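Long-range contact in pectate lyase (Pectobacterium carotovorum, PDB 4U49), which probably cleaves polygalacturonate and methylated pectins within the chain by calcium-dependent beta-elimination, leaving oligosaccharides with unsaturated ends: residues L269-A274 with A294-L299. Numbering follows the deposited sequence.
Sequences LTIISA and AEIRDL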
ATOM      1  N   LEU A 269      -1.495   1.633  13.553  1.00 13.50           N
ATOM      2  CA  LEU A 269      -1.570   1.918  12.126  1.00 13.13           C
ATOM      3  C   LEU A 269      -1.653   3.417  11.903  1.00 13.37           C
ATOM      4  O   LEU A 269      -2.437   4.101  12.556  1.00 15.02           O
ATOM      5  CB  LEU A 269      -2.788   1.239  11.493  1.00 14.57           C
ATOM      6  CG  LEU A 269      -3.064   1.599  10.028  1.00 14.03           C
ATOM      7  CD1 LEU A 269      -2.087   0.890   9.099  1.00 12.98           C
ATOM      8  CD2 LEU A 269      -4.507   1.294   9.628  1.00 15.31           C
ATOM      9  N   THR A 270      -0.844   3.932  10.987  1.00 14.01           N
ATOM     10  CA  THR A 270      -0.995   5.320  10.580  1.00 13.59           C
ATOM     11  C   THR A 270      -1.145   5.412   9.072  1.00 13.92           C
ATOM     12  O   THR A 270      -0.252   5.019   8.320  1.00 15.41           O
ATOM     13  CB  THR A 270       0.191   6.189  11.030  1.00 14.56           C
ATOM     14  OG1 THR A 270       0.298   6.150  12.459  1.00 17.10           O
ATOM     15  CG2 THR A 270      -0.015   7.628  10.585  1.00 16.94           C
ATOM     16  N   ILE A 271      -2.290   5.916   8.631  1.00 14.59           N
ATOM     17  CA  ILE A 271      -2.494   6.180   7.218  1.00 13.55           C
ATOM     18  C   ILE A 271      -2.253   7.660   6.982  1.00 16.34           C
ATOM     19  O   ILE A 271      -3.097   8.488   7.310  1.00 19.78           O
ATOM     20  CB  ILE A 271      -3.909   5.806   6.743  1.00 16.23           C
ATOM     21  CG1 ILE A 271      -4.191   4.321   6.973  1.00 15.87           C
ATOM     22  CG2 ILE A 271      -4.081   6.152   5.269  1.00 19.90           C
ATOM     23  CD1 ILE A 271      -5.591   3.912   6.565  1.00 17.13           C
ATOM     24  N   ILE A 272      -1.086   7.992   6.443  1.00 13.16           N
ATOM     25  CA  ILE A 272      -0.778   9.382   6.129  1.00 15.58           C
ATOM     26  C   ILE A 272      -1.553   9.798   4.879  1.00 16.65           C
ATOM     27  O   ILE A 272      -2.158  10.871   4.835  1.00 18.22           O
ATOM     28  CB  ILE A 272       0.733   9.595   5.929  1.00 17.99           C
ATOM     29  CG1 ILE A 272       1.489   9.184   7.198  1.00 19.10           C
ATOM     30  CG2 ILE A 272       1.022  11.047   5.568  1.00 19.31           C
ATOM     31  CD1 ILE A 272       2.973   9.514   7.179  1.00 23.24           C
ATOM     32  N   SER A 273      -1.552   8.930   3.873  1.00 16.89           N
ATOM     33  CA  SER A 273      -2.356   9.141   2.675  1.00 19.24           C
ATOM     34  C   SER A 273      -2.531   7.834   1.911  1.00 16.53           C
ATOM     35  O   SER A 273      -1.573   7.089   1.705  1.00 16.81           O
ATOM     36  CB  SER A 273      -1.723  10.200   1.770  1.00 18.84           C
ATOM     37  OG  SER A 273      -0.418   9.813   1.383  1.00 21.04           O
ATOM     38  N   ALA A 274      -3.765   7.560   1.502  1.00 15.89           N
ATOM     39  CA  ALA A 274      -4.078   6.354   0.746  1.00 16.37           C
ATOM     40  C   ALA A 274      -5.346   6.558  -0.069  1.00 17.87           C
ATOM     41  O   ALA A 274      -6.180   7.396   0.269  1.00 18.21           O
ATOM     42  CB  ALA A 274      -4.232   5.159   1.676  1.00 12.41           C
ATOM     43  N   ALA A 294      -5.329   3.619  15.510  1.00 14.43           N
ATOM     44  CA  ALA A 294      -5.379   3.883  14.081  1.00 13.11           C
ATOM     45  C   ALA A 294      -5.480   5.384  13.852  1.00 17.94           C
ATOM     46  O   ALA A 294      -6.480   6.010  14.205  1.00 18.29           O
ATOM     47  CB  ALA A 294      -6.551   3.165  13.433  1.00 17.29           C
ATOM     48  N   GLU A 295      -4.433   5.960  13.273  1.00 13.35           N
ATOM     49  CA  GLU A 295      -4.438   7.376  12.942  1.00 14.16           C
ATOM     50  C   GLU A 295      -4.537   7.538  11.428  1.00 17.16           C
ATOM     51  O   GLU A 295      -3.705   7.020  10.685  1.00 16.43           O
ATOM     52  CB  GLU A 295      -3.186   8.066  13.488  1.00 19.62           C
ATOM     53  CG  GLU A 295      -3.128   9.558  13.195  1.00 24.80           C
ATOM     54  CD  GLU A 295      -2.122  10.291  14.063  1.00 32.39           C
ATOM     55  OE1 GLU A 295      -1.283   9.627  14.706  1.00 34.57           O
ATOM     56  OE2 GLU A 295      -2.178  11.540  14.106  1.00 37.36           O
ATOM     57  N   ILE A 296      -5.565   8.245  10.975  1.00 15.82           N
ATOM     58  CA  ILE A 296      -5.838   8.369   9.548  1.00 16.69           C
ATOM     59  C   ILE A 296      -5.975   9.832   9.143  1.00 18.90           C
ATOM     60  O   ILE A 296      -6.811  10.554   9.685  1.00 18.63           O
ATOM     61  CB  ILE A 296      -7.114   7.606   9.159  1.00 15.39           C
ATOM     62  CG1 ILE A 296      -6.954   6.120   9.496  1.00 16.98           C
ATOM     63  CG2 ILE A 296      -7.431   7.810   7.681  1.00 15.62           C
ATOM     64  CD1 ILE A 296      -8.254   5.347   9.531  1.00 21.54           C
ATOM     65  N   ARG A 297      -5.155  10.263   8.188  1.00 19.02           N
ATOM     66  CA  ARG A 297      -5.065  11.685   7.848  1.00 21.46           C
ATOM     67  C   ARG A 297      -5.706  12.056   6.514  1.00 25.46           C
ATOM     68  O   ARG A 297      -6.454  13.030   6.425  1.00 29.01           O
ATOM     69  CB  ARG A 297      -3.601  12.138   7.821  1.00 20.44           C
ATOM     70  CG  ARG A 297      -2.801  11.840   9.074  1.00 29.13           C
ATOM     71  CD  ARG A 297      -1.584  12.758   9.149  1.00 31.93           C
ATOM     72  NE  ARG A 297      -0.401  12.087   9.682  1.00 32.12           N
ATOM     73  CZ  ARG A 297      -0.177  11.876  10.975  1.00 38.85           C
ATOM     74  NH1 ARG A 297      -1.062  12.278  11.877  1.00 43.32           N
ATOM     75  NH2 ARG A 297       0.928  11.257  11.369  1.00 34.90           N
ATOM     76  N   ASP A 298      -5.397  11.294   5.474  1.00 21.63           N
ATOM     77  CA  ASP A 298      -5.811  11.660   4.123  1.00 21.95           C
ATOM     78  C   ASP A 298      -6.237  10.419   3.347  1.00 20.94           C
ATOM     79  O   ASP A 298      -5.489   9.884   2.533  1.00 22.62           O
ATOM     80  CB  ASP A 298      -4.671  12.401   3.407  1.00 22.97           C
ATOM     81  CG  ASP A 298      -4.994  12.745   1.961  1.00 29.77           C
ATOM     82  OD1 ASP A 298      -6.184  12.753   1.583  1.00 36.56           O
ATOM     83  OD2 ASP A 298      -4.040  13.013   1.199  1.00 31.43           O
ATOM     84  N   LEU A 299      -7.457   9.969   3.604  1.00 18.18           N
ATOM     85  CA  LEU A 299      -7.974   8.768   2.968  1.00 18.00           C
ATOM     86  C   LEU A 299      -9.010   9.105   1.904  1.00 19.40           C
ATOM     87  O   LEU A 299      -9.990   9.795   2.181  1.00 23.29           O
ATOM     88  CB  LEU A 299      -8.575   7.838   4.022  1.00 15.31           C
ATOM     89  CG  LEU A 299      -9.118   6.491   3.553  1.00 14.32           C
ATOM     90  CD1 LEU A 299      -8.030   5.667   2.885  1.00 17.46           C
ATOM     91  CD2 LEU A 299      -9.729   5.732   4.727  1.00 16.91           C
TER
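Ile-271 and Ile-296 stand side by side on the inner face of two parallel strands, both with CG1 anti to the carbonyl carbon (chi1 -60° in each), so that Ile-271 CD1 rests 3.9 Å from Ile-296 CG1. Branched at CB, they suit extended backbone and fill the interior, where Leu-253 and Ile-283 meet Ile-271. Such stacking of like residues on successive turns marks the right-handed parallel beta-helix of polysaccharide lyase family 3. The turns are joined in register: Glu-295 N donates to Leu-269 O (2.8 Å), Ile-271 N to Glu-295 O, and Arg-297 N to Ile-271 O, each nearly along the C=O axis. After the bend, Ala-274 N donates a hydrogen bond to Asp-298 O at 3.1 Å, and the small Ala-274 CB lets Leu-299 CD1 come within 4.0 Å. On the outer face Thr-270 and Glu-295 point the same way. The long, flat Arg-297 crosses Thr-270 obliquely, Thr-270 CG2 over one guanidinium face, 3.8 Å from NH2, while Thr-270 OG1 bonds to His-237. Arg-297 NH1 meets the opposite charge of Glu-295 OE2 in a 2.6 Å salt bridge, its hydrogen bond weak at 125°. Within the bend, Asp-298 OD2 lies 3.7 Å from Ser-273 CB and forms a salt bridge with Arg-300.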